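Local coordinates for purine nucleosidase, (IunH-1) (PDB 3T8J), which belongs to the nucleosidase family of alpha/beta proteins and carries a bound sodium ion, at residues I38-E41 with Q42-K45; L132-N135 with S136-K139; S216-L219 with H220-Q223. All coordinates share one frame; numbering follows the deposited sequence.

In the fold
Along the chain the three contacts follow one another without overlap, each a local turn or stretch of helix in the same alpha/beta fold. Contact 1 opens helix 40-53, the crossover between the parallel strands 27-33 and 60-62 at one end of the central sheet. Contact 2 is the turn from helix 125-133 into the short helix 137-140, just before strand 141-147. Contact 3 is a kink in helix 209-227. The centres of contacts 1 and 3 are about 18 Å apart, and the side chains of Glu43 and Tyr221 lie about 7 Å and about 10 Å from a bound sodium ion. Contact 2, about 38 Å from contact 3 between centres and across the chain's centre from it, instead borders a second subunit.

Contact 1: residues I38-E41 with Q42-K45; sequences ISYE and QEVK
Glu43 reaches back from the first turn of a helix to the residue that precedes its N-cap, Ile38. Glu43 CB packs against Tyr40 O at 3.3 Å. Glu43 CG, turned beside the backbone N (chi1 -66°), passes Ser39 O and touches Ile38 CG1 at 3.5 Å, the two side chains running past each other in opposite directions. From CG the chain is extended, which carries the carboxylate beyond Ser39: OE1 stays near Tyr40 CA, while Glu43 OE2 accepts a nearly straight hydrogen bond from Ile38 N at 3.2 Å, met on the anti side and 32° out of the carboxylate plane. Glu43 OE2 also lies 3.1 Å from Ile38 O, both acceptors.

This is the start of helix 40-53, the crossover helix of a beta-alpha-beta unit between strands 27-33 and 60-62, with Ser39 at the N-cap. Ser39 O takes the hydrogen bond of Glu43 N at 3.0 Å and a weak one from Gln42 N; Tyr40 O and Glu41 O bond to Val44 N and Lys45 N. Ile38 CD1 meets Gln42 CG at 3.8 Å, the pair crossing at a slant, and Gln42 NE2 goes on to Asn46 OD1 and Val89 O. Val44 CG2 sits over one face of the Tyr40 ring, toward its rim, 4.3 Å from Tyr40 CE2. Glu43 also touches Asp9, a sodium ligand, and Ile33 on strand 27-33.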
loop_
_atom_site.group_PDB
_atom_site.type_symbol
_atom_site.label_atom_id
_atom_site.label_comp_id
_atom_site.label_asym_id
_atom_site.label_seq_id
_atom_site.Cartn_x
_atom_site.Cartn_y
_atom_site.Cartn_z
ATOM N N ILE A 38 -1.276 24.422 -15.032
ATOM C CA ILE A 38 -0.395 25.583 -14.745
ATOM C C ILE A 38 -0.842 26.301 -13.464
ATOM O O ILE A 38 -1.853 25.937 -12.850
ATOM C CB ILE A 38 -0.339 26.583 -15.934
ATOM C CG1 ILE A 38 -1.681 27.308 -16.087
ATOM C CG2 ILE A 38 0.095 25.893 -17.222
ATOM C CD1 ILE A 38 -1.635 28.502 -17.014
ATOM N N SER A 39 -0.139 27.342 -13.070
ATOM C CA SER A 39 -0.502 28.109 -11.882
ATOM C C SER A 39 -1.996 28.446 -11.876
ATOM O O SER A 39 -2.556 28.967 -12.855
ATOM C CB SER A 39 0.336 29.388 -11.804
ATOM O OG SER A 39 -0.402 30.477 -11.287
ATOM N N TYR A 40 -2.630 28.139 -10.753
ATOM C CA TYR A 40 -4.096 28.257 -10.627
ATOM C C TYR A 40 -4.614 29.672 -10.940
ATOM O O TYR A 40 -5.591 29.828 -11.674
ATOM C CB TYR A 40 -4.503 27.803 -9.225
ATOM C CG TYR A 40 -5.932 28.053 -8.785
ATOM C CD1 TYR A 40 -6.916 27.103 -8.970
ATOM C CD2 TYR A 40 -6.270 29.229 -8.131
ATOM C CE1 TYR A 40 -8.220 27.352 -8.522
ATOM C CE2 TYR A 40 -7.554 29.472 -7.673
ATOM C CZ TYR A 40 -8.513 28.530 -7.862
ATOM O OH TYR A 40 -9.784 28.814 -7.345
ATOM N N GLU A 41 -3.967 30.718 -10.431
ATOM C CA GLU A 41 -4.524 32.048 -10.658
ATOM C C GLU A 41 -4.423 32.460 -12.149
ATOM O O GLU A 41 -5.294 33.169 -12.661
ATOM C CB GLU A 41 -3.884 33.094 -9.741
ATOM C CG GLU A 41 -3.996 32.806 -8.247
ATOM C CD GLU A 41 -5.419 32.932 -7.692
ATOM O OE1 GLU A 41 -6.261 33.620 -8.307
ATOM O OE2 GLU A 41 -5.692 32.349 -6.618
ATOM N N GLN A 42 -3.421 31.949 -12.869
ATOM C CA GLN A 42 -3.340 32.178 -14.299
ATOM C C GLN A 42 -4.417 31.383 -15.055
ATOM O O GLN A 42 -4.929 31.834 -16.089
ATOM C CB GLN A 42 -1.939 31.896 -14.861
ATOM C CG GLN A 42 -1.756 32.289 -16.339
ATOM C CD GLN A 42 -1.980 33.784 -16.607
ATOM O OE1 GLN A 42 -1.406 34.642 -15.904
ATOM N NE2 GLN A 42 -2.791 34.114 -17.606
ATOM N N GLU A 43 -4.755 30.209 -14.545
ATOM C CA GLU A 43 -5.862 29.436 -15.157
ATOM C C GLU A 43 -7.172 30.200 -15.124
ATOM O O GLU A 43 -7.941 30.167 -16.099
ATOM C CB GLU A 43 -6.011 28.076 -14.460
ATOM C CG GLU A 43 -4.860 27.132 -14.649
ATOM C CD GLU A 43 -5.059 25.812 -13.927
ATOM O OE1 GLU A 43 -5.899 25.780 -12.984
ATOM O OE2 GLU A 43 -4.401 24.824 -14.305
ATOM N N VAL A 44 -7.453 30.881 -14.011
ATOM C CA VAL A 44 -8.653 31.717 -13.899
ATOM C C VAL A 44 -8.628 32.861 -14.919
ATOM O O VAL A 44 -9.580 33.126 -15.652
ATOM C CB VAL A 44 -8.838 32.254 -12.462
ATOM C CG1 VAL A 44 -10.053 33.164 -12.357
ATOM C CG2 VAL A 44 -8.884 31.138 -11.421
ATOM N N LYS A 45 -7.486 33.555 -15.000
ATOM C CA LYS A 45 -7.342 34.637 -15.950
ATOM C C LYS A 45 -7.430 34.179 -17.408
ATOM O O LYS A 45 -8.020 34.863 -18.241
ATOM C CB LYS A 45 -6.030 35.410 -15.700
ATOM C CG LYS A 45 -5.909 36.048 -14.292
ATOM C CD LYS A 45 -7.004 37.014 -13.931
ATOM C CE LYS A 45 -6.780 37.678 -12.547
ATOM N NZ LYS A 45 -5.638 38.672 -12.515
#

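Contact 2: residues L132-N135 with S136-K139; sequences LLDN and SIVK
From Asp134 to Ile137 the backbone makes a type I beta turn, closed by a long, weak hydrogen bond from Ile137 N to Asp134 O at 3.3 Å. The Asp134 carboxylate bonds forward to Ser136, two residues on. With CG anti to the backbone N (chi1 -173°), Asp134 OD1 is placed to accept twice from Ser136: from OG at 2.6 Å and from the backbone N at 3.1 Å. Both donors come from the same face of the carboxylate, OG on the syn side and 34° out of the plane, N from higher above it. Ser136 holds its hydroxyl between its own N and carbonyl carbon (chi1 76°), and that turns OG to the same oxygen its amide uses. Lys140 NZ is a second partner of this OG.

The bond to Ser136 N is a capping bond: Asp134 is where the chain leaves helix 125-133, and its side chain caps the turn leading into helix 137-140, ahead of strand 141-147. Ile137 lays CG1 and CG2 against Asp134 O, CG1 at 3.5 Å, and its buried side chain goes on to Ala109 of helix 101-111. Asn135 O receives a weak hydrogen bond from Val138 N, and Val138 CG2 rests 3.7 Å from Asn135 O. A water accepts from Lys139 N at 3.1 Å and donates weakly to Asn135 O. Asn135 ND2 hydrogen-bonds back to Tyr131 O, and the same side chain packs on Lys66 of the second subunit.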
loop_
_atom_site.group_PDB
_atom_site.type_symbol
_atom_site.label_atom_id
_atom_site.label_comp_id
_atom_site.label_asym_id
_atom_site.label_seq_id
_atom_site.Cartn_x
_atom_site.Cartn_y
_atom_site.Cartn_z
ATOM N N LEU A 132 -19.799 15.401 -2.736
ATOM C CA LEU A 132 -19.671 15.193 -1.297
ATOM C C LEU A 132 -20.655 16.074 -0.511
ATOM O O LEU A 132 -21.241 15.618 0.503
ATOM C CB LEU A 132 -18.226 15.440 -0.821
ATOM C CG LEU A 132 -17.188 14.408 -1.281
ATOM C CD1 LEU A 132 -15.763 14.981 -1.049
ATOM C CD2 LEU A 132 -17.395 13.100 -0.562
ATOM N N LEU A 133 -20.866 17.308 -0.975
ATOM C CA LEU A 133 -21.815 18.222 -0.342
ATOM C C LEU A 133 -23.284 17.911 -0.674
ATOM O O LEU A 133 -24.166 18.205 0.147
ATOM C CB LEU A 133 -21.486 19.650 -0.722
ATOM C CG LEU A 133 -20.191 20.108 -0.075
ATOM C CD1 LEU A 133 -19.598 21.275 -0.829
ATOM C CD2 LEU A 133 -20.421 20.454 1.403
ATOM N N ASP A 134 -23.544 17.380 -1.873
ATOM C CA ASP A 134 -24.927 17.044 -2.313
ATOM C C ASP A 134 -24.903 15.821 -3.227
ATOM O O ASP A 134 -24.701 15.918 -4.440
ATOM C CB ASP A 134 -25.579 18.241 -3.019
ATOM C CG ASP A 134 -27.032 18.019 -3.351
ATOM O OD1 ASP A 134 -27.561 16.917 -3.124
ATOM O OD2 ASP A 134 -27.682 18.981 -3.834
ATOM N N ASN A 135 -25.164 14.649 -2.652
ATOM C CA ASN A 135 -25.116 13.416 -3.424
ATOM C C ASN A 135 -26.163 13.334 -4.552
ATOM O O ASN A 135 -25.993 12.529 -5.480
ATOM C CB ASN A 135 -25.327 12.194 -2.532
ATOM C CG ASN A 135 -24.269 11.955 -1.452
ATOM O OD1 ASN A 135 -24.506 11.061 -0.627
ATOM N ND2 ASN A 135 -23.122 12.659 -1.436
ATOM N N SER A 136 -27.230 14.143 -4.462
ATOM C CA SER A 136 -28.338 14.157 -5.442
ATOM C C SER A 136 -27.932 14.626 -6.832
ATOM O O SER A 136 -28.650 14.430 -7.810
ATOM C CB SER A 136 -29.541 14.967 -4.925
ATOM O OG SER A 136 -29.341 16.354 -4.989
ATOM N N ILE A 137 -26.738 15.226 -6.957
ATOM C CA ILE A 137 -26.297 15.669 -8.278
ATOM C C ILE A 137 -26.044 14.505 -9.240
ATOM O O ILE A 137 -25.962 14.703 -10.445
ATOM C CB ILE A 137 -25.048 16.633 -8.249
ATOM C CG1 ILE A 137 -23.760 15.925 -7.788
ATOM C CG2 ILE A 137 -25.324 17.860 -7.388
ATOM C CD1 ILE A 137 -22.498 16.806 -7.911
ATOM N N VAL A 138 -25.928 13.277 -8.728
ATOM C CA VAL A 138 -25.715 12.129 -9.596
ATOM C C VAL A 138 -26.919 11.899 -10.543
ATOM O O VAL A 138 -26.724 11.569 -11.709
ATOM C CB VAL A 138 -25.426 10.862 -8.786
ATOM C CG1 VAL A 138 -25.536 9.622 -9.652
ATOM C CG2 VAL A 138 -24.052 10.934 -8.145
ATOM N N LYS A 139 -28.126 12.117 -10.056
ATOM C CA LYS A 139 -29.287 12.068 -10.954
ATOM C C LYS A 139 -29.489 13.372 -11.717
ATOM O O LYS A 139 -29.895 13.351 -12.903
ATOM C CB LYS A 139 -30.565 11.697 -10.233
ATOM C CG LYS A 139 -31.738 11.582 -11.247
ATOM C CD LYS A 139 -32.860 10.779 -10.776
ATOM C CE LYS A 139 -34.028 10.945 -11.731
ATOM N NZ LYS A 139 -35.171 10.077 -11.330
HETATM O O HOH W 1 -28.733 11.151 -7.131
#

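Contact 3: residues S216-L219 with H220-Q223; sequences SMYL and HYRQ
Arg222 N donates to Tyr218 O at 2.8 Å, almost straight on to the carbonyl oxygen, whereas Gln223 N donates to Leu219 O at 3.1 Å from a more tilted position, 24° out of the carbonyl plane. Just before these bonds helix 209-227 is kinked: the amides of His220 and Tyr221 have no bond to the preceding turn, and two waters stand in. One accepts from His220 N at 3.0 Å and donates to Ser216 O at 2.7 Å; the other accepts from Tyr221 N at 2.9 Å and donates to Met217 O at 2.7 Å.

Further out, the Tyr218 and Tyr221 side chains lie side by side and point the same way, touching through their CD2 atoms at 4.1 Å; Tyr218 CD2 lies at the edge of the Tyr221 ring. Tyr218 OH is hydrogen-bonded to Asp13 OD1. Arg222 presses CB on Tyr218 O, and its extended chain brings NH2 to a salt bridge with Asp197 and NH1 to hydrogen bonds with Val195 O and His234 ND1, with Trp200 as a cation-pi partner. Each inserted water thus bridges one broken i to i+4 link, giving its amide an acceptor and its carbonyl a donor where the helix is kinked.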
loop_
_atom_site.group_PDB
_atom_site.type_symbol
_atom_site.label_atom_id
_atom_site.label_comp_id
_atom_site.label_asym_id
_atom_site.label_seq_id
_atom_site.Cartn_x
_atom_site.Cartn_y
_atom_site.Cartn_z
ATOM N N SER A 216 -0.570 30.105 -32.461
ATOM C CA SER A 216 0.090 30.744 -31.308
ATOM C C SER A 216 -0.027 29.921 -30.019
ATOM O O SER A 216 0.943 29.796 -29.249
ATOM C CB SER A 216 -0.492 32.137 -31.093
ATOM O OG SER A 216 0.041 32.769 -29.936
ATOM N N MET A 217 -1.214 29.360 -29.795
ATOM C CA MET A 217 -1.495 28.630 -28.550
ATOM C C MET A 217 -0.875 27.250 -28.490
ATOM O O MET A 217 -0.650 26.754 -27.392
ATOM C CB MET A 217 -3.016 28.491 -28.315
ATOM C CG MET A 217 -3.744 29.793 -27.985
ATOM S SD MET A 217 -5.431 29.561 -27.313
ATOM C CE MET A 217 -6.176 28.596 -28.630
ATOM N N TYR A 218 -0.628 26.640 -29.656
ATOM C CA TYR A 218 -0.201 25.230 -29.753
ATOM C C TYR A 218 1.279 25.028 -30.069
ATOM O O TYR A 218 1.790 23.926 -29.908
ATOM C CB TYR A 218 -1.069 24.444 -30.774
ATOM C CG TYR A 218 -2.421 24.052 -30.200
ATOM C CD1 TYR A 218 -3.479 24.956 -30.209
ATOM C CD2 TYR A 218 -2.636 22.799 -29.612
ATOM C CE1 TYR A 218 -4.708 24.640 -29.660
ATOM C CE2 TYR A 218 -3.872 22.477 -29.065
ATOM C CZ TYR A 218 -4.904 23.405 -29.084
ATOM O OH TYR A 218 -6.161 23.117 -28.552
ATOM N N LEU A 219 1.988 26.075 -30.471
ATOM C CA LEU A 219 3.381 25.897 -30.873
ATOM C C LEU A 219 4.244 25.251 -29.789
ATOM O O LEU A 219 4.989 24.309 -30.075
ATOM C CB LEU A 219 4.010 27.218 -31.305
ATOM C CG LEU A 219 5.421 27.074 -31.886
ATOM C CD1 LEU A 219 5.477 25.978 -32.962
ATOM C CD2 LEU A 219 5.871 28.393 -32.438
ATOM N N HIS A 220 4.185 25.770 -28.563
ATOM C CA HIS A 220 5.028 25.237 -27.466
ATOM C C HIS A 220 4.657 23.789 -27.159
ATOM O O HIS A 220 5.532 22.944 -27.039
ATOM C CB HIS A 220 4.907 26.120 -26.197
ATOM C CG HIS A 220 5.702 25.623 -25.021
ATOM N ND1 HIS A 220 6.790 26.295 -24.509
ATOM C CD2 HIS A 220 5.544 24.522 -24.243
ATOM C CE1 HIS A 220 7.292 25.617 -23.488
ATOM N NE2 HIS A 220 6.544 24.537 -23.304
ATOM N N TYR A 221 3.353 23.523 -27.037
ATOM C CA TYR A 221 2.835 22.183 -26.757
ATOM C C TYR A 221 3.219 21.178 -27.834
ATOM O O TYR A 221 3.585 20.037 -27.531
ATOM C CB TYR A 221 1.314 22.260 -26.653
ATOM C CG TYR A 221 0.564 21.013 -26.221
ATOM C CD1 TYR A 221 0.869 20.375 -25.038
ATOM C CD2 TYR A 221 -0.529 20.541 -26.963
ATOM C CE1 TYR A 221 0.121 19.264 -24.607
ATOM C CE2 TYR A 221 -1.278 19.445 -26.525
ATOM C CZ TYR A 221 -0.935 18.820 -25.359
ATOM O OH TYR A 221 -1.668 17.730 -24.908
ATOM N N ARG A 222 3.151 21.597 -29.092
ATOM C CA ARG A 222 3.553 20.735 -30.199
ATOM C C ARG A 222 5.046 20.355 -30.142
ATOM O O ARG A 222 5.424 19.177 -30.314
ATOM C CB ARG A 222 3.208 21.406 -31.524
ATOM C CG ARG A 222 3.510 20.573 -32.757
ATOM C CD ARG A 222 3.121 21.308 -34.044
ATOM N NE ARG A 222 3.304 20.455 -35.230
ATOM C CZ ARG A 222 2.428 19.536 -35.652
ATOM N NH1 ARG A 222 1.279 19.327 -35.016
ATOM N NH2 ARG A 222 2.705 18.803 -36.722
ATOM N N GLN A 223 5.912 21.340 -29.895
ATOM C CA GLN A 223 7.335 21.055 -29.763
ATOM C C GLN A 223 7.599 20.054 -28.635
ATOM O O GLN A 223 8.379 19.109 -28.808
ATOM C CB GLN A 223 8.148 22.353 -29.529
ATOM C CG GLN A 223 9.663 22.219 -29.693
ATOM C CD GLN A 223 10.398 21.544 -28.518
ATOM O OE1 GLN A 223 9.963 21.595 -27.357
ATOM N NE2 GLN A 223 11.534 20.933 -28.824
HETATM O O HOH W 2 2.573 28.135 -27.796
HETATM O O HOH W 3 1.586 25.707 -26.291
#